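Local coordinates for RING finger protein unkempt homolog (Mus musculus, PDB 5ELH) that binds RNA in a sequence-specific manner through clustered CCCH zinc fingers and represses translation to shape the early morphology of cortical neurons, at residues Y5-F19 against Y30-R44. Numbering follows the deposited sequence.
Sequences YTYLKEFRTEQCPLF and YTCFHWHFVNQRRRR. With ZN (zinc ion), chain D.
In the first CCCH zinc finger of Unkempt, Cys16 SG, Cys32 SG and His36 NE2 meet at the zinc ion, with Cys24 as fourth ligand. The His36 ring is held between two aromatics: Phe19 forms an offset stack on one face, centroids 4.2 Å apart, and the edge of Tyr30, at CE1, lies over the opposite face. Phe19 also turns its edge to the face of Phe37. Beside the site a single beta bridge joins Gln15 and Trp35, through Trp35 N to Glu14 O and Cys16 N to Trp35 O (2.9 Å); Gln15 CB sits on the indole face, 3.7 Å from the six-membered ring centroid.

The Arg12 guanidinium is sandwiched between Tyr30 CE2 and Phe11 CZ, while its NE makes a nearly straight bond (169°) to Cys32 O, 3.1 Å away in the guanidinium plane. Arg42, bent at chi3 (-80°), brings its guanidinium to the C-terminal end of helix 3-10: NH2 reaches Leu8 O at 2.9 Å, and NH1 meets a lone pair of Phe11 O at 2.9 Å, satisfying carbonyls near the helix end. Phe33 wedges between Tyr7 and Phe11, presenting its edge to the face of Tyr7 and its own face to the edge of Phe11. Zinc ligation by three cysteines and one histidine is the mark of the CCCH finger.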
ATOM      1  N   TYR A   5      -1.137   2.217   9.674  1.00 28.93           N
ATOM      2  CA  TYR A   5      -1.731   2.574   8.387  1.00 32.86           C
ATOM      3  C   TYR A   5      -1.703   1.399   7.410  1.00 28.97           C
ATOM      4  O   TYR A   5      -2.657   1.180   6.662  1.00 29.38           O
ATOM      5  CB  TYR A   5      -1.024   3.791   7.780  1.00 42.14           C
ATOM      6  CG  TYR A   5      -1.553   4.181   6.414  1.00 51.77           C
ATOM      7  CD1 TYR A   5      -2.853   4.656   6.259  1.00 57.14           C
ATOM      8  CD2 TYR A   5      -0.755   4.076   5.279  1.00 52.04           C
ATOM      9  CE1 TYR A   5      -3.343   5.013   5.012  1.00 57.08           C
ATOM     10  CE2 TYR A   5      -1.235   4.431   4.030  1.00 52.85           C
ATOM     11  CZ  TYR A   5      -2.529   4.900   3.901  1.00 55.84           C
ATOM     12  OH  TYR A   5      -3.017   5.256   2.660  1.00 58.55           O
ATOM     13  N   THR A   6      -0.617   0.638   7.424  1.00 21.92           N
ATOM     14  CA  THR A   6      -0.494  -0.512   6.532  1.00 28.87           C
ATOM     15  C   THR A   6      -1.531  -1.591   6.875  1.00 27.93           C
ATOM     16  O   THR A   6      -2.141  -2.174   5.976  1.00 28.01           O
ATOM     17  CB  THR A   6       0.920  -1.111   6.579  1.00 38.53           C
ATOM     18  OG1 THR A   6       1.130  -1.744   7.846  1.00 49.72           O
ATOM     19  CG2 THR A   6       1.967  -0.021   6.368  1.00 37.01           C
ATOM     20  N   TYR A   7      -1.748  -1.841   8.166  1.00 22.45           N
ATOM     21  CA  TYR A   7      -2.792  -2.775   8.589  1.00 18.91           C
ATOM     22  C   TYR A   7      -4.186  -2.280   8.218  1.00 18.79           C
ATOM     23  O   TYR A   7      -4.992  -3.025   7.648  1.00 20.65           O
ATOM     24  CB  TYR A   7      -2.701  -3.059  10.089  1.00 22.05           C
ATOM     25  CG  TYR A   7      -1.765  -4.200  10.399  1.00 25.60           C
ATOM     26  CD1 TYR A   7      -0.405  -3.986  10.532  1.00 28.54           C
ATOM     27  CD2 TYR A   7      -2.238  -5.504  10.514  1.00 21.98           C
ATOM     28  CE1 TYR A   7       0.458  -5.030  10.795  1.00 33.75           C
ATOM     29  CE2 TYR A   7      -1.374  -6.561  10.777  1.00 23.19           C
ATOM     30  CZ  TYR A   7      -0.033  -6.315  10.914  1.00 29.60           C
ATOM     31  OH  TYR A   7       0.829  -7.361  11.178  1.00 26.61           O
ATOM     32  N   LEU A   8      -4.468  -1.020   8.529  1.00 15.89           N
ATOM     33  CA  LEU A   8      -5.781  -0.443   8.234  1.00 18.78           C
ATOM     34  C   LEU A   8      -6.146  -0.537   6.753  1.00 24.01           C
ATOM     35  O   LEU A   8      -7.268  -0.910   6.396  1.00 23.84           O
ATOM     36  CB  LEU A   8      -5.820   1.014   8.670  1.00 20.81           C
ATOM     37  CG  LEU A   8      -5.887   1.212  10.179  1.00 24.42           C
ATOM     38  CD1 LEU A   8      -5.497   2.626  10.534  1.00 22.27           C
ATOM     39  CD2 LEU A   8      -7.280   0.880  10.682  1.00 20.11           C
ATOM     40  N   LYS A   9      -5.191  -0.196   5.899  1.00 23.33           N
ATOM     41  CA  LYS A   9      -5.429  -0.114   4.466  1.00 24.43           C
ATOM     42  C   LYS A   9      -5.335  -1.473   3.777  1.00 28.03           C
ATOM     43  O   LYS A   9      -6.083  -1.751   2.840  1.00 30.99           O
ATOM     44  CB  LYS A   9      -4.410   0.843   3.844  1.00 28.86           C
ATOM     45  CG  LYS A   9      -4.476   0.966   2.322  1.00 38.13           C
ATOM     46  CD  LYS A   9      -3.290   1.765   1.791  1.00 45.88           C
ATOM     47  CE  LYS A   9      -3.445   2.107   0.320  1.00 51.99           C
ATOM     48  NZ  LYS A   9      -3.273   3.569   0.083  1.00 55.17           N
ATOM     49  N   GLU A  10      -4.425  -2.320   4.240  1.00 21.31           N
ATOM     50  CA  GLU A  10      -4.007  -3.473   3.444  1.00 31.35           C
ATOM     51  C   GLU A  10      -4.326  -4.847   4.029  1.00 31.04           C
ATOM     52  O   GLU A  10      -4.504  -5.798   3.263  1.00 32.48           O
ATOM     53  CB  GLU A  10      -2.504  -3.382   3.152  1.00 41.75           C
ATOM     54  CG  GLU A  10      -2.046  -1.988   2.737  1.00 53.92           C
ATOM     55  CD  GLU A  10      -1.041  -2.002   1.599  1.00 64.30           C
ATOM     56  OE1 GLU A  10      -0.107  -2.836   1.623  1.00 61.85           O
ATOM     57  OE2 GLU A  10      -1.193  -1.174   0.672  1.00 71.57           O
ATOM     58  N   PHE A  11      -4.386  -4.971   5.356  1.00 22.08           N
ATOM     59  CA  PHE A  11      -4.511  -6.295   5.977  1.00 19.43           C
ATOM     60  C   PHE A  11      -5.683  -7.110   5.429  1.00 22.13           C
ATOM     61  O   PHE A  11      -6.844  -6.709   5.525  1.00 22.99           O
ATOM     62  CB  PHE A  11      -4.604  -6.216   7.501  1.00 24.18           C
ATOM     63  CG  PHE A  11      -4.461  -7.556   8.188  1.00 23.01           C
ATOM     64  CD1 PHE A  11      -3.271  -8.263   8.120  1.00 29.19           C
ATOM     65  CD2 PHE A  11      -5.517  -8.104   8.900  1.00 23.58           C
ATOM     66  CE1 PHE A  11      -3.137  -9.492   8.753  1.00 28.62           C
ATOM     67  CE2 PHE A  11      -5.392  -9.326   9.534  1.00 25.66           C
ATOM     68  CZ  PHE A  11      -4.206 -10.025   9.459  1.00 25.77           C
ATOM     69  N   ARG A  12      -5.341  -8.242   4.821  1.00 21.33           N
ATOM     70  CA  ARG A  12      -6.310  -9.215   4.318  1.00 23.61           C
ATOM     71  C   ARG A  12      -7.283  -8.627   3.306  1.00 21.43           C
ATOM     72  O   ARG A  12      -8.415  -9.102   3.182  1.00 21.37           O
ATOM     73  CB  ARG A  12      -7.088  -9.829   5.478  1.00 24.23           C
ATOM     74  CG  ARG A  12      -6.219 -10.547   6.475  1.00 33.44           C
ATOM     75  CD  ARG A  12      -5.929 -11.964   6.062  1.00 32.54           C
ATOM     76  NE  ARG A  12      -5.142 -12.645   7.079  1.00 40.34           N
ATOM     77  CZ  ARG A  12      -5.622 -13.062   8.247  1.00 35.40           C
ATOM     78  NH1 ARG A  12      -6.900 -12.874   8.572  1.00 29.49           N
ATOM     79  NH2 ARG A  12      -4.816 -13.665   9.095  1.00 26.38           N
ATOM     80  N   THR A  13      -6.835  -7.605   2.581  1.00 22.96           N
ATOM     81  CA  THR A  13      -7.665  -6.955   1.565  1.00 24.60           C
ATOM     82  C   THR A  13      -7.437  -7.518   0.167  1.00 24.82           C
ATOM     83  O   THR A  13      -8.290  -7.374  -0.698  1.00 23.81           O
ATOM     84  CB  THR A  13      -7.386  -5.446   1.502  1.00 22.01           C
ATOM     85  OG1 THR A  13      -5.989  -5.222   1.264  1.00 20.12           O
ATOM     86  CG2 THR A  13      -7.817  -4.775   2.782  1.00 19.84           C
ATOM     87  N   GLU A  14      -6.285  -8.148  -0.049  1.00 22.47           N
ATOM     88  CA  GLU A  14      -5.920  -8.680  -1.365  1.00 22.37           C
ATOM     89  C   GLU A  14      -5.579 -10.158  -1.275  1.00 27.76           C
ATOM     90  O   GLU A  14      -5.148 -10.646  -0.223  1.00 26.11           O
ATOM     91  CB  GLU A  14      -4.707  -7.934  -1.930  1.00 24.89           C
ATOM     92  CG  GLU A  14      -4.917  -6.441  -2.139  1.00 40.64           C
ATOM     93  CD  GLU A  14      -5.862  -6.124  -3.275  1.00 48.81           C
ATOM     94  OE1 GLU A  14      -6.010  -6.967  -4.188  1.00 54.73           O
ATOM     95  OE2 GLU A  14      -6.454  -5.025  -3.252  1.00 52.90           O
ATOM     96  N   GLN A  15      -5.752 -10.865  -2.389  1.00 24.33           N
ATOM     97  CA  GLN A  15      -5.488 -12.292  -2.423  1.00 23.19           C
ATOM     98  C   GLN A  15      -3.992 -12.576  -2.423  1.00 24.78           C
ATOM     99  O   GLN A  15      -3.212 -11.889  -3.087  1.00 26.63           O
ATOM    100  CB  GLN A  15      -6.110 -12.932  -3.661  1.00 24.04           C
ATOM    101  CG  GLN A  15      -6.047 -14.445  -3.634  1.00 26.35           C
ATOM    102  CD  GLN A  15      -6.645 -15.084  -4.878  1.00 32.14           C
ATOM    103  OE1 GLN A  15      -6.621 -14.510  -5.966  1.00 34.95           O
ATOM    104  NE2 GLN A  15      -7.189 -16.277  -4.714  1.00 32.55           N
ATOM    105  N   CYS A  16      -3.602 -13.614  -1.693  1.00 25.52           N
ATOM    106  CA  CYS A  16      -2.211 -14.046  -1.648  1.00 31.76           C
ATOM    107  C   CYS A  16      -1.816 -14.721  -2.965  1.00 33.87           C
ATOM    108  O   CYS A  16      -2.348 -15.782  -3.297  1.00 34.80           O
ATOM    109  CB  CYS A  16      -2.010 -15.026  -0.486  1.00 36.29           C
ATOM    110  SG  CYS A  16      -0.318 -15.670  -0.295  1.00 30.20           S
ATOM    111  N   PRO A  17      -0.876 -14.122  -3.717  1.00 32.25           N
ATOM    112  CA  PRO A  17      -0.442 -14.753  -4.973  1.00 37.91           C
ATOM    113  C   PRO A  17       0.341 -16.055  -4.768  1.00 40.77           C
ATOM    114  O   PRO A  17       0.440 -16.864  -5.691  1.00 35.46           O
ATOM    115  CB  PRO A  17       0.455 -13.686  -5.611  1.00 40.63           C
ATOM    116  CG  PRO A  17       0.946 -12.872  -4.465  1.00 44.29           C
ATOM    117  CD  PRO A  17      -0.188 -12.839  -3.480  1.00 35.37           C
ATOM    118  N   LEU A  18       0.894 -16.259  -3.575  1.00 37.06           N
ATOM    119  CA  LEU A  18       1.630 -17.489  -3.292  1.00 42.04           C
ATOM    120  C   LEU A  18       0.678 -18.641  -2.968  1.00 36.21           C
ATOM    121  O   LEU A  18       0.913 -19.778  -3.373  1.00 38.26           O
ATOM    122  CB  LEU A  18       2.607 -17.287  -2.127  1.00 37.69           C
ATOM    123  CG  LEU A  18       3.847 -16.415  -2.352  1.00 37.01           C
ATOM    124  CD1 LEU A  18       4.736 -16.477  -1.117  1.00 39.35           C
ATOM    125  CD2 LEU A  18       4.628 -16.815  -3.591  1.00 39.25           C
ATOM    126  N   PHE A  19      -0.396 -18.344  -2.238  1.00 34.25           N
ATOM    127  CA  PHE A  19      -1.305 -19.393  -1.783  1.00 40.59           C
ATOM    128  C   PHE A  19      -1.965 -20.122  -2.951  1.00 37.49           C
ATOM    129  O   PHE A  19      -2.136 -21.351  -2.928  1.00 41.30           O
ATOM    130  CB  PHE A  19      -2.389 -18.835  -0.862  1.00 34.75           C
ATOM    131  CG  PHE A  19      -3.413 -19.861  -0.474  1.00 38.16           C
ATOM    132  CD1 PHE A  19      -3.111 -20.830   0.471  1.00 33.91           C
ATOM    133  CD2 PHE A  19      -4.662 -19.885  -1.083  1.00 32.20           C
ATOM    134  CE1 PHE A  19      -4.040 -21.788   0.823  1.00 34.77           C
ATOM    135  CE2 PHE A  19      -5.595 -20.834  -0.733  1.00 32.30           C
ATOM    136  CZ  PHE A  19      -5.283 -21.794   0.217  1.00 35.61           C
ATOM    137  N   TYR A  30      -1.890 -19.802  10.063  1.00 52.08           N
ATOM    138  CA  TYR A  30      -2.250 -18.786   9.086  1.00 53.09           C
ATOM    139  C   TYR A  30      -1.788 -17.409   9.551  1.00 51.22           C
ATOM    140  O   TYR A  30      -2.539 -16.686  10.189  1.00 41.73           O
ATOM    141  CB  TYR A  30      -3.765 -18.809   8.867  1.00 49.45           C
ATOM    142  CG  TYR A  30      -4.281 -17.797   7.867  1.00 46.41           C
ATOM    143  CD1 TYR A  30      -3.651 -17.606   6.642  1.00 44.45           C
ATOM    144  CD2 TYR A  30      -5.415 -17.043   8.143  1.00 45.29           C
ATOM    145  CE1 TYR A  30      -4.132 -16.684   5.729  1.00 41.66           C
ATOM    146  CE2 TYR A  30      -5.899 -16.122   7.241  1.00 38.30           C
ATOM    147  CZ  TYR A  30      -5.259 -15.944   6.040  1.00 34.26           C
ATOM    148  OH  TYR A  30      -5.755 -15.018   5.149  1.00 29.93           O
ATOM    149  N   THR A  31      -0.539 -17.063   9.243  1.00 55.96           N
ATOM    150  CA  THR A  31       0.018 -15.767   9.626  1.00 54.88           C
ATOM    151  C   THR A  31       0.125 -14.822   8.438  1.00 50.22           C
ATOM    152  O   THR A  31       0.805 -13.796   8.518  1.00 43.83           O
ATOM    153  CB  THR A  31       1.440 -15.914  10.188  1.00 53.85           C
ATOM    154  OG1 THR A  31       2.319 -16.360   9.146  1.00 55.61           O
ATOM    155  CG2 THR A  31       1.466 -16.891  11.353  1.00 52.13           C
ATOM    156  N   CYS A  32      -0.520 -15.167   7.329  1.00 47.59           N
ATOM    157  CA  CYS A  32      -0.336 -14.395   6.113  1.00 38.66           C
ATOM    158  C   CYS A  32      -1.055 -13.062   6.211  1.00 25.78           C
ATOM    159  O   CYS A  32      -2.115 -12.940   6.824  1.00 28.98           O
ATOM    160  CB  CYS A  32      -0.820 -15.151   4.871  1.00 38.04           C
ATOM    161  SG  CYS A  32      -0.254 -14.380   3.319  1.00 27.84           S
ATOM    162  N   PHE A  33      -0.459 -12.065   5.577  1.00 25.94           N
ATOM    163  CA  PHE A  33      -1.018 -10.724   5.545  1.00 24.19           C
ATOM    164  C   PHE A  33      -2.167 -10.619   4.536  1.00 25.06           C
ATOM    165  O   PHE A  33      -2.969  -9.686   4.585  1.00 24.45           O
ATOM    166  CB  PHE A  33       0.086  -9.738   5.178  1.00 28.98           C
ATOM    167  CG  PHE A  33      -0.260  -8.323   5.473  1.00 34.97           C
ATOM    168  CD1 PHE A  33      -0.121  -7.821   6.753  1.00 36.73           C
ATOM    169  CD2 PHE A  33      -0.737  -7.494   4.476  1.00 37.44           C
ATOM    170  CE1 PHE A  33      -0.448  -6.512   7.032  1.00 32.91           C
ATOM    171  CE2 PHE A  33      -1.061  -6.188   4.750  1.00 32.91           C
ATOM    172  CZ  PHE A  33      -0.919  -5.698   6.029  1.00 33.04           C
ATOM    173  N   HIS A  34      -2.240 -11.586   3.630  1.00 23.46           N
ATOM    174  CA  HIS A  34      -3.198 -11.555   2.532  1.00 22.46           C
ATOM    175  C   HIS A  34      -4.256 -12.623   2.739  1.00 25.74           C
ATOM    176  O   HIS A  34      -4.047 -13.544   3.522  1.00 23.84           O
ATOM    177  CB  HIS A  34      -2.449 -11.780   1.229  1.00 27.75           C
ATOM    178  CG  HIS A  34      -1.335 -10.809   1.015  1.00 33.28           C
ATOM    179  ND1 HIS A  34      -1.552  -9.459   0.840  1.00 31.14           N
ATOM    180  CD2 HIS A  34       0.007 -10.983   0.984  1.00 36.33           C
ATOM    181  CE1 HIS A  34      -0.391  -8.846   0.691  1.00 33.32           C
ATOM    182  NE2 HIS A  34       0.571  -9.748   0.774  1.00 34.27           N
ATOM    183  N   TRP A  35      -5.401 -12.508   2.068  1.00 23.08           N
ATOM    184  CA  TRP A  35      -6.420 -13.535   2.219  1.00 21.83           C
ATOM    185  C   TRP A  35      -6.122 -14.737   1.328  1.00 23.79           C
ATOM    186  O   TRP A  35      -5.551 -14.609   0.243  1.00 24.13           O
ATOM    187  CB  TRP A  35      -7.854 -13.006   2.029  1.00 20.47           C
ATOM    188  CG  TRP A  35      -8.246 -12.456   0.692  1.00 20.16           C
ATOM    189  CD1 TRP A  35      -8.307 -11.145   0.336  1.00 19.16           C
ATOM    190  CD2 TRP A  35      -8.695 -13.201  -0.447  1.00 21.03           C
ATOM    191  NE1 TRP A  35      -8.751 -11.022  -0.957  1.00 23.64           N
ATOM    192  CE2 TRP A  35      -8.995 -12.272  -1.463  1.00 21.80           C
ATOM    193  CE3 TRP A  35      -8.857 -14.566  -0.710  1.00 24.86           C
ATOM    194  CZ2 TRP A  35      -9.450 -12.659  -2.723  1.00 21.27           C
ATOM    195  CZ3 TRP A  35      -9.305 -14.951  -1.963  1.00 23.29           C
ATOM    196  CH2 TRP A  35      -9.599 -13.997  -2.954  1.00 24.82           C
ATOM    197  N   HIS A  36      -6.495 -15.906   1.830  1.00 24.38           N
ATOM    198  CA  HIS A  36      -6.312 -17.152   1.105  1.00 26.17           C
ATOM    199  C   HIS A  36      -7.673 -17.644   0.591  1.00 28.32           C
ATOM    200  O   HIS A  36      -7.790 -18.092  -0.543  1.00 27.05           O
ATOM    201  CB  HIS A  36      -5.645 -18.198   2.009  1.00 27.73           C
ATOM    202  CG  HIS A  36      -4.193 -17.933   2.287  1.00 28.46           C
ATOM    203  ND1 HIS A  36      -3.404 -18.811   3.000  1.00 31.28           N
ATOM    204  CD2 HIS A  36      -3.387 -16.900   1.949  1.00 27.93           C
ATOM    205  CE1 HIS A  36      -2.177 -18.333   3.088  1.00 30.62           C
ATOM    206  NE2 HIS A  36      -2.134 -17.177   2.456  1.00 29.30           N
ATOM    207  N   PHE A  37      -8.701 -17.553   1.429  1.00 25.55           N
ATOM    208  CA  PHE A  37     -10.057 -17.892   1.009  1.00 26.16           C
ATOM    209  C   PHE A  37     -10.908 -16.650   1.017  1.00 25.12           C
ATOM    210  O   PHE A  37     -10.677 -15.739   1.803  1.00 21.92           O
ATOM    211  CB  PHE A  37     -10.666 -18.952   1.917  1.00 25.83           C
ATOM    212  CG  PHE A  37      -9.840 -20.195   1.998  1.00 27.91           C
ATOM    213  CD1 PHE A  37      -9.793 -21.068   0.937  1.00 30.76           C
ATOM    214  CD2 PHE A  37      -9.088 -20.463   3.126  1.00 35.33           C
ATOM    215  CE1 PHE A  37      -9.016 -22.212   1.001  1.00 36.11           C
ATOM    216  CE2 PHE A  37      -8.310 -21.607   3.198  1.00 40.66           C
ATOM    217  CZ  PHE A  37      -8.277 -22.480   2.132  1.00 40.56           C
ATOM    218  N   VAL A  38     -11.890 -16.617   0.126  1.00 22.99           N
ATOM    219  CA  VAL A  38     -12.717 -15.430  -0.035  1.00 21.46           C
ATOM    220  C   VAL A  38     -13.361 -14.999   1.283  1.00 21.95           C
ATOM    221  O   VAL A  38     -13.498 -13.799   1.548  1.00 19.06           O
ATOM    222  CB  VAL A  38     -13.783 -15.654  -1.128  1.00 21.89           C
ATOM    223  CG1 VAL A  38     -14.787 -14.507  -1.154  1.00 34.25           C
ATOM    224  CG2 VAL A  38     -13.105 -15.792  -2.472  1.00 24.58           C
ATOM    225  N   ASN A  39     -13.740 -15.959   2.122  1.00 21.12           N
ATOM    226  CA  ASN A  39     -14.357 -15.604   3.400  1.00 26.63           C
ATOM    227  C   ASN A  39     -13.389 -14.978   4.403  1.00 25.28           C
ATOM    228  O   ASN A  39     -13.814 -14.523   5.462  1.00 24.68           O
ATOM    229  CB  ASN A  39     -15.109 -16.783   4.026  1.00 24.70           C
ATOM    230  CG  ASN A  39     -14.218 -17.959   4.341  1.00 31.14           C
ATOM    231  OD1 ASN A  39     -12.995 -17.872   4.288  1.00 33.15           O
ATOM    232  ND2 ASN A  39     -14.839 -19.079   4.673  1.00 42.82           N
ATOM    233  N   GLN A  40     -12.105 -14.923   4.060  1.00 25.28           N
ATOM    234  CA  GLN A  40     -11.120 -14.233   4.900  1.00 22.43           C
ATOM    235  C   GLN A  40     -10.893 -12.785   4.483  1.00 25.72           C
ATOM    236  O   GLN A  40     -10.259 -12.012   5.212  1.00 20.88           O
ATOM    237  CB  GLN A  40      -9.787 -14.966   4.864  1.00 25.33           C
ATOM    238  CG  GLN A  40      -9.850 -16.373   5.376  1.00 29.44           C
ATOM    239  CD  GLN A  40      -8.576 -17.143   5.082  1.00 36.17           C
ATOM    240  OE1 GLN A  40      -7.990 -17.017   4.006  1.00 24.33           O
ATOM    241  NE2 GLN A  40      -8.133 -17.937   6.048  1.00 39.61           N
ATOM    242  N   ARG A  41     -11.408 -12.416   3.316  1.00 17.98           N
ATOM    243  CA  ARG A  41     -11.173 -11.100   2.756  1.00 21.33           C
ATOM    244  C   ARG A  41     -11.910 -10.057   3.580  1.00 19.01           C
ATOM    245  O   ARG A  41     -13.071 -10.249   3.918  1.00 20.63           O
ATOM    246  CB  ARG A  41     -11.658 -11.059   1.302  1.00 19.14           C
ATOM    247  CG  ARG A  41     -11.677  -9.673   0.665  1.00 22.45           C
ATOM    248  CD  ARG A  41     -12.167  -9.718  -0.781  1.00 26.13           C
ATOM    249  NE  ARG A  41     -12.349  -8.375  -1.332  1.00 23.57           N
ATOM    250  CZ  ARG A  41     -13.487  -7.680  -1.290  1.00 25.72           C
ATOM    251  NH1 ARG A  41     -14.582  -8.186  -0.733  1.00 28.30           N
ATOM    252  NH2 ARG A  41     -13.534  -6.463  -1.814  1.00 28.29           N
ATOM    253  N   ARG A  42     -11.224  -8.972   3.928  1.00 15.37           N
ATOM    254  CA  ARG A  42     -11.906  -7.810   4.491  1.00 14.29           C
ATOM    255  C   ARG A  42     -11.872  -6.629   3.524  1.00 20.29           C
ATOM    256  O   ARG A  42     -10.910  -6.443   2.771  1.00 20.06           O
ATOM    257  CB  ARG A  42     -11.316  -7.417   5.853  1.00 22.32           C
ATOM    258  CG  ARG A  42      -9.857  -7.055   5.831  1.00 25.24           C
ATOM    259  CD  ARG A  42      -9.445  -6.426   7.158  1.00 25.59           C
ATOM    260  NE  ARG A  42      -9.809  -5.016   7.244  1.00 19.56           N
ATOM    261  CZ  ARG A  42      -8.993  -3.999   6.972  1.00 20.24           C
ATOM    262  NH1 ARG A  42      -7.741  -4.211   6.575  1.00 23.59           N
ATOM    263  NH2 ARG A  42      -9.428  -2.759   7.111  1.00 24.58           N
ATOM    264  N   ARG A  43     -12.959  -5.860   3.519  1.00 15.49           N
ATOM    265  CA  ARG A  43     -12.989  -4.565   2.862  1.00 18.71           C
ATOM    266  C   ARG A  43     -12.348  -3.519   3.765  1.00 12.52           C
ATOM    267  O   ARG A  43     -12.632  -3.468   4.956  1.00 16.16           O
ATOM    268  CB  ARG A  43     -14.432  -4.127   2.618  1.00 14.32           C
ATOM    269  CG  ARG A  43     -15.263  -5.073   1.775  1.00 18.96           C
ATOM    270  CD  ARG A  43     -16.714  -4.658   1.832  1.00 15.62           C
ATOM    271  NE  ARG A  43     -17.306  -4.890   3.146  1.00 17.06           N
ATOM    272  CZ  ARG A  43     -18.441  -4.342   3.571  1.00 17.18           C
ATOM    273  NH1 ARG A  43     -19.131  -3.518   2.785  1.00 20.31           N
ATOM    274  NH2 ARG A  43     -18.895  -4.621   4.783  1.00 18.72           N
ATOM    275  N   ARG A  44     -11.496  -2.683   3.186  1.00 17.38           N
ATOM    276  CA  ARG A  44     -10.932  -1.539   3.888  1.00 12.57           C
ATOM    277  C   ARG A  44     -12.071  -0.643   4.360  1.00 18.02           C
ATOM    278  O   ARG A  44     -12.973  -0.347   3.578  1.00 14.62           O
ATOM    279  CB  ARG A  44     -10.026  -0.761   2.936  1.00 13.92           C
ATOM    280  CG  ARG A  44      -9.291   0.386   3.587  1.00 23.87           C
ATOM    281  CD  ARG A  44      -8.508   1.221   2.576  1.00 31.68           C
ATOM    282  NE  ARG A  44      -7.799   2.313   3.250  1.00 42.17           N
ATOM    283  CZ  ARG A  44      -7.093   3.259   2.636  1.00 48.31           C
ATOM    284  NH1 ARG A  44      -6.993   3.266   1.314  1.00 51.62           N
ATOM    285  NH2 ARG A  44      -6.486   4.202   3.352  1.00 51.14           N
TER
HETATM  286 ZN    ZN D 201      -0.382 -16.282   1.919  1.00 36.93          ZN
HETATM  287  O   HOH W   1      -8.765   2.246   6.540  1.00 26.04           O
HETATM  288  O   HOH W   2      -3.719  -7.785   1.494  1.00 21.71           O
HETATM  289  O   HOH W   3      -9.876 -12.324   7.737  1.00 20.99           O
HETATM  290  O   HOH W   4     -10.726  -5.917   0.201  1.00 20.65           O